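Local coordinates for probable intron-encoded endonuclease 1 (Wickerhamomyces canadensis, PDB 6X1J) that cleaves double-stranded DNA at a specific recognition sequence, as a LAGLIDADG homing endonuclease that spreads its mitochondrial 21S rRNA gene intron, at a contact of chain A with DNA. Sequence-based numbering; all coordinates share one arbitrary frame.

A contact of chain A with DNA. Residues 49, 51, 53, 62. With nucleotides of chain B; nucleotides of chain C.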
ATOM      1  N   TYR A  49      -2.183  -4.929   5.162  1.00 28.87           N
ATOM      2  CA  TYR A  49      -2.115  -6.331   5.649  1.00 33.07           C
ATOM      3  C   TYR A  49      -2.876  -7.190   4.637  1.00 29.75           C
ATOM      4  O   TYR A  49      -4.112  -6.979   4.474  1.00 27.93           O
ATOM      5  CB  TYR A  49      -2.694  -6.397   7.060  1.00 31.57           C
ATOM      6  CG  TYR A  49      -2.659  -7.723   7.754  1.00 36.22           C
ATOM      7  CD1 TYR A  49      -1.989  -8.822   7.245  1.00 40.39           C
ATOM      8  CD2 TYR A  49      -3.280  -7.860   8.981  1.00 40.31           C
ATOM      9  CE1 TYR A  49      -1.930 -10.024   7.946  1.00 40.01           C
ATOM     10  CE2 TYR A  49      -3.241  -9.054   9.683  1.00 40.88           C
ATOM     11  CZ  TYR A  49      -2.562 -10.142   9.170  1.00 37.68           C
ATOM     12  OH  TYR A  49      -2.541 -11.312   9.877  1.00 36.26           O
ATOM     13  N   LYS A  51      -3.844 -10.773   4.185  1.00 30.75           N
ATOM     14  CA  LYS A  51      -4.046 -11.698   5.333  1.00 33.94           C
ATOM     15  C   LYS A  51      -4.699 -12.999   4.847  1.00 31.08           C
ATOM     16  O   LYS A  51      -5.788 -12.949   4.239  1.00 30.57           O
ATOM     17  CB  LYS A  51      -4.919 -11.007   6.380  1.00 36.82           C
ATOM     18  CG  LYS A  51      -5.231 -11.801   7.644  1.00 39.68           C
ATOM     19  CD  LYS A  51      -6.349 -11.138   8.413  1.00 42.38           C
ATOM     20  CE  LYS A  51      -6.807 -11.894   9.637  1.00 50.62           C
ATOM     21  NZ  LYS A  51      -5.834 -11.772  10.741  1.00 56.49           N
ATOM     22  N   LEU A  53      -4.675 -16.566   7.234  1.00 38.15           N
ATOM     23  CA  LEU A  53      -4.359 -17.560   8.289  1.00 41.73           C
ATOM     24  C   LEU A  53      -4.995 -18.907   7.901  1.00 46.10           C
ATOM     25  O   LEU A  53      -5.624 -19.009   6.813  1.00 43.92           O
ATOM     26  CB  LEU A  53      -4.902 -17.047   9.627  1.00 41.70           C
ATOM     27  CG  LEU A  53      -4.007 -16.082  10.408  1.00 48.18           C
ATOM     28  CD1 LEU A  53      -3.021 -15.332   9.514  1.00 49.37           C
ATOM     29  CD2 LEU A  53      -4.844 -15.099  11.202  1.00 49.05           C
ATOM     30  N   GLN A  62      -6.894  -6.094   5.321  1.00 31.59           N
ATOM     31  CA  GLN A  62      -7.234  -5.180   6.444  1.00 31.63           C
ATOM     32  C   GLN A  62      -6.477  -3.865   6.250  1.00 34.83           C
ATOM     33  O   GLN A  62      -5.208  -3.932   6.093  1.00 31.50           O
ATOM     34  CB  GLN A  62      -6.908  -5.779   7.808  1.00 31.21           C
ATOM     35  CG  GLN A  62      -7.596  -7.111   8.030  1.00 34.08           C
ATOM     36  CD  GLN A  62      -7.483  -7.621   9.450  1.00 30.96           C
ATOM     37  OE1 GLN A  62      -7.977  -8.681   9.765  1.00 30.55           O
ATOM     38  NE2 GLN A  62      -6.834  -6.868  10.321  1.00 30.02           N
TER
ATOM     39  P    DG B  17       0.633 -12.612  11.034  1.00 41.22           P
ATOM     40  OP1  DG B  17       1.873 -13.411  10.962  1.00 42.34           O
ATOM     41  OP2  DG B  17      -0.346 -12.650   9.937  1.00 34.32           O
ATOM     42  O5'  DG B  17      -0.189 -12.997  12.348  1.00 39.65           O
ATOM     43  C5'  DG B  17       0.313 -12.826  13.685  1.00 39.15           C
ATOM     44  C4'  DG B  17      -0.826 -12.954  14.672  1.00 41.37           C
ATOM     45  O4'  DG B  17      -1.698 -11.781  14.697  1.00 41.29           O
ATOM     46  C3'  DG B  17      -1.740 -14.157  14.413  1.00 46.29           C
ATOM     47  O3'  DG B  17      -2.045 -14.862  15.624  1.00 54.62           O
ATOM     48  C2'  DG B  17      -3.012 -13.530  13.876  1.00 43.39           C
ATOM     49  C1'  DG B  17      -3.048 -12.241  14.671  1.00 42.56           C
ATOM     50  N9   DG B  17      -3.906 -11.211  14.099  1.00 39.32           N
ATOM     51  C8   DG B  17      -3.977 -10.859  12.774  1.00 44.21           C
ATOM     52  N7   DG B  17      -4.872  -9.940  12.536  1.00 35.85           N
ATOM     53  C5   DG B  17      -5.448  -9.692  13.772  1.00 35.54           C
ATOM     54  C6   DG B  17      -6.488  -8.801  14.133  1.00 37.55           C
ATOM     55  O6   DG B  17      -7.124  -8.024  13.412  1.00 36.28           O
ATOM     56  N1   DG B  17      -6.772  -8.871  15.494  1.00 38.38           N
ATOM     57  C2   DG B  17      -6.130  -9.685  16.395  1.00 39.89           C
ATOM     58  N2   DG B  17      -6.551  -9.595  17.673  1.00 43.51           N
ATOM     59  N3   DG B  17      -5.150 -10.517  16.071  1.00 39.57           N
ATOM     60  C4   DG B  17      -4.872 -10.477  14.748  1.00 37.91           C
ATOM     61  P    DG B  18      -2.706 -16.376  15.613  1.00 55.86           P
ATOM     62  OP1  DG B  18      -1.882 -17.186  16.539  1.00 60.14           O
ATOM     63  OP2  DG B  18      -2.922 -16.841  14.201  1.00 49.25           O
ATOM     64  O5'  DG B  18      -4.095 -16.105  16.339  1.00 57.07           O
ATOM     65  C5'  DG B  18      -4.099 -15.369  17.582  1.00 56.35           C
ATOM     66  C4'  DG B  18      -5.482 -14.846  17.883  1.00 57.49           C
ATOM     67  O4'  DG B  18      -5.817 -13.704  17.041  1.00 58.35           O
ATOM     68  C3'  DG B  18      -6.613 -15.867  17.693  1.00 60.20           C
ATOM     69  O3'  DG B  18      -7.595 -15.641  18.701  1.00 57.29           O
ATOM     70  C2'  DG B  18      -7.258 -15.431  16.396  1.00 57.01           C
ATOM     71  C1'  DG B  18      -7.124 -13.922  16.554  1.00 52.90           C
ATOM     72  N9   DG B  18      -7.356 -13.154  15.338  1.00 48.03           N
ATOM     73  C8   DG B  18      -6.939 -13.423  14.057  1.00 46.19           C
ATOM     74  N7   DG B  18      -7.477 -12.632  13.168  1.00 44.54           N
ATOM     75  C5   DG B  18      -8.337 -11.827  13.902  1.00 38.79           C
ATOM     76  C6   DG B  18      -9.222 -10.798  13.486  1.00 38.21           C
ATOM     77  O6   DG B  18      -9.408 -10.342  12.349  1.00 43.85           O
ATOM     78  N1   DG B  18      -9.951 -10.297  14.553  1.00 38.25           N
ATOM     79  C2   DG B  18      -9.825 -10.698  15.853  1.00 39.34           C
ATOM     80  N2   DG B  18     -10.587 -10.062  16.744  1.00 45.80           N
ATOM     81  N3   DG B  18      -9.000 -11.639  16.256  1.00 42.15           N
ATOM     82  C4   DG B  18      -8.292 -12.158  15.237  1.00 42.70           C
TER
ATOM     83  P    DC C   9     -18.054  -3.631  13.142  1.00 46.85           P
ATOM     84  OP1  DC C   9     -19.346  -2.924  13.173  1.00 49.56           O
ATOM     85  OP2  DC C   9     -16.978  -3.053  12.320  1.00 57.57           O
ATOM     86  O5'  DC C   9     -17.387  -3.960  14.555  1.00 46.07           O
ATOM     87  C5'  DC C   9     -17.827  -5.076  15.331  1.00 46.26           C
ATOM     88  C4'  DC C   9     -16.745  -5.600  16.243  1.00 46.09           C
ATOM     89  O4'  DC C   9     -15.867  -6.490  15.520  1.00 50.32           O
ATOM     90  C3'  DC C   9     -15.842  -4.578  16.945  1.00 53.52           C
ATOM     91  O3'  DC C   9     -15.599  -4.892  18.324  1.00 59.76           O
ATOM     92  C2'  DC C   9     -14.502  -4.757  16.265  1.00 50.61           C
ATOM     93  C1'  DC C   9     -14.540  -6.239  15.958  1.00 52.84           C
ATOM     94  N1   DC C   9     -13.612  -6.672  14.905  1.00 44.85           N
ATOM     95  C2   DC C   9     -12.639  -7.621  15.219  1.00 44.10           C
ATOM     96  O2   DC C   9     -12.615  -8.101  16.363  1.00 41.32           O
ATOM     97  N3   DC C   9     -11.738  -7.981  14.276  1.00 42.89           N
ATOM     98  C4   DC C   9     -11.792  -7.435  13.057  1.00 45.45           C
ATOM     99  N4   DC C   9     -10.910  -7.853  12.144  1.00 44.12           N
ATOM    100  C5   DC C   9     -12.774  -6.460  12.713  1.00 44.50           C
ATOM    101  C6   DC C   9     -13.642  -6.097  13.664  1.00 45.81           C
TER
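Lys51 reaches the Hoogsteen side of two successive guanines of chain B in the major groove, and Gln62 adds a weak contact to the first; Tyr49 and Leu53 pack against the backbone and the C8 edges of these bases. The four residues belong to DNA-facing strands of a LAGLIDADG endonuclease and the loop after the first. Lys51 and Tyr49 both hold CG anti to the backbone N (chi1 -180° and -177°), but their ends diverge; the lysine runs extended until a bend at chi4 (75°) turns its amine toward the bases. There NZ hydrogen-bonds to N7 of DG18 at 3.1 Å. It also lies 2.7 Å from N7 of DG17, but steeply above that base, on the face toward DG18, so this short, poorly directed approach is a doubtful bond. The amine's place between the stacked bases may suit two successive purines. CB of Lys51 sits over one face of the Tyr49 ring near the rim, 3.5 Å above the plane, and the chain continues past that rim. The ring meets C8 of DG17 at its edge, in plane, and OH donates to the phosphate oxygen OP2 of DG17 at 2.6 Å. A phenylalanine in place of Tyr49 would probably leave OP2 without its phenolic donor and Lys51 NZ without its weak bond to OH. Leu53 brings CD2 to 3.6 Å from the deoxyribose C2' of DG17. From strand 60-65, the extended Gln62 directs its amide NE2 to O6 of DG17, a weak hydrogen bond of 3.3 Å.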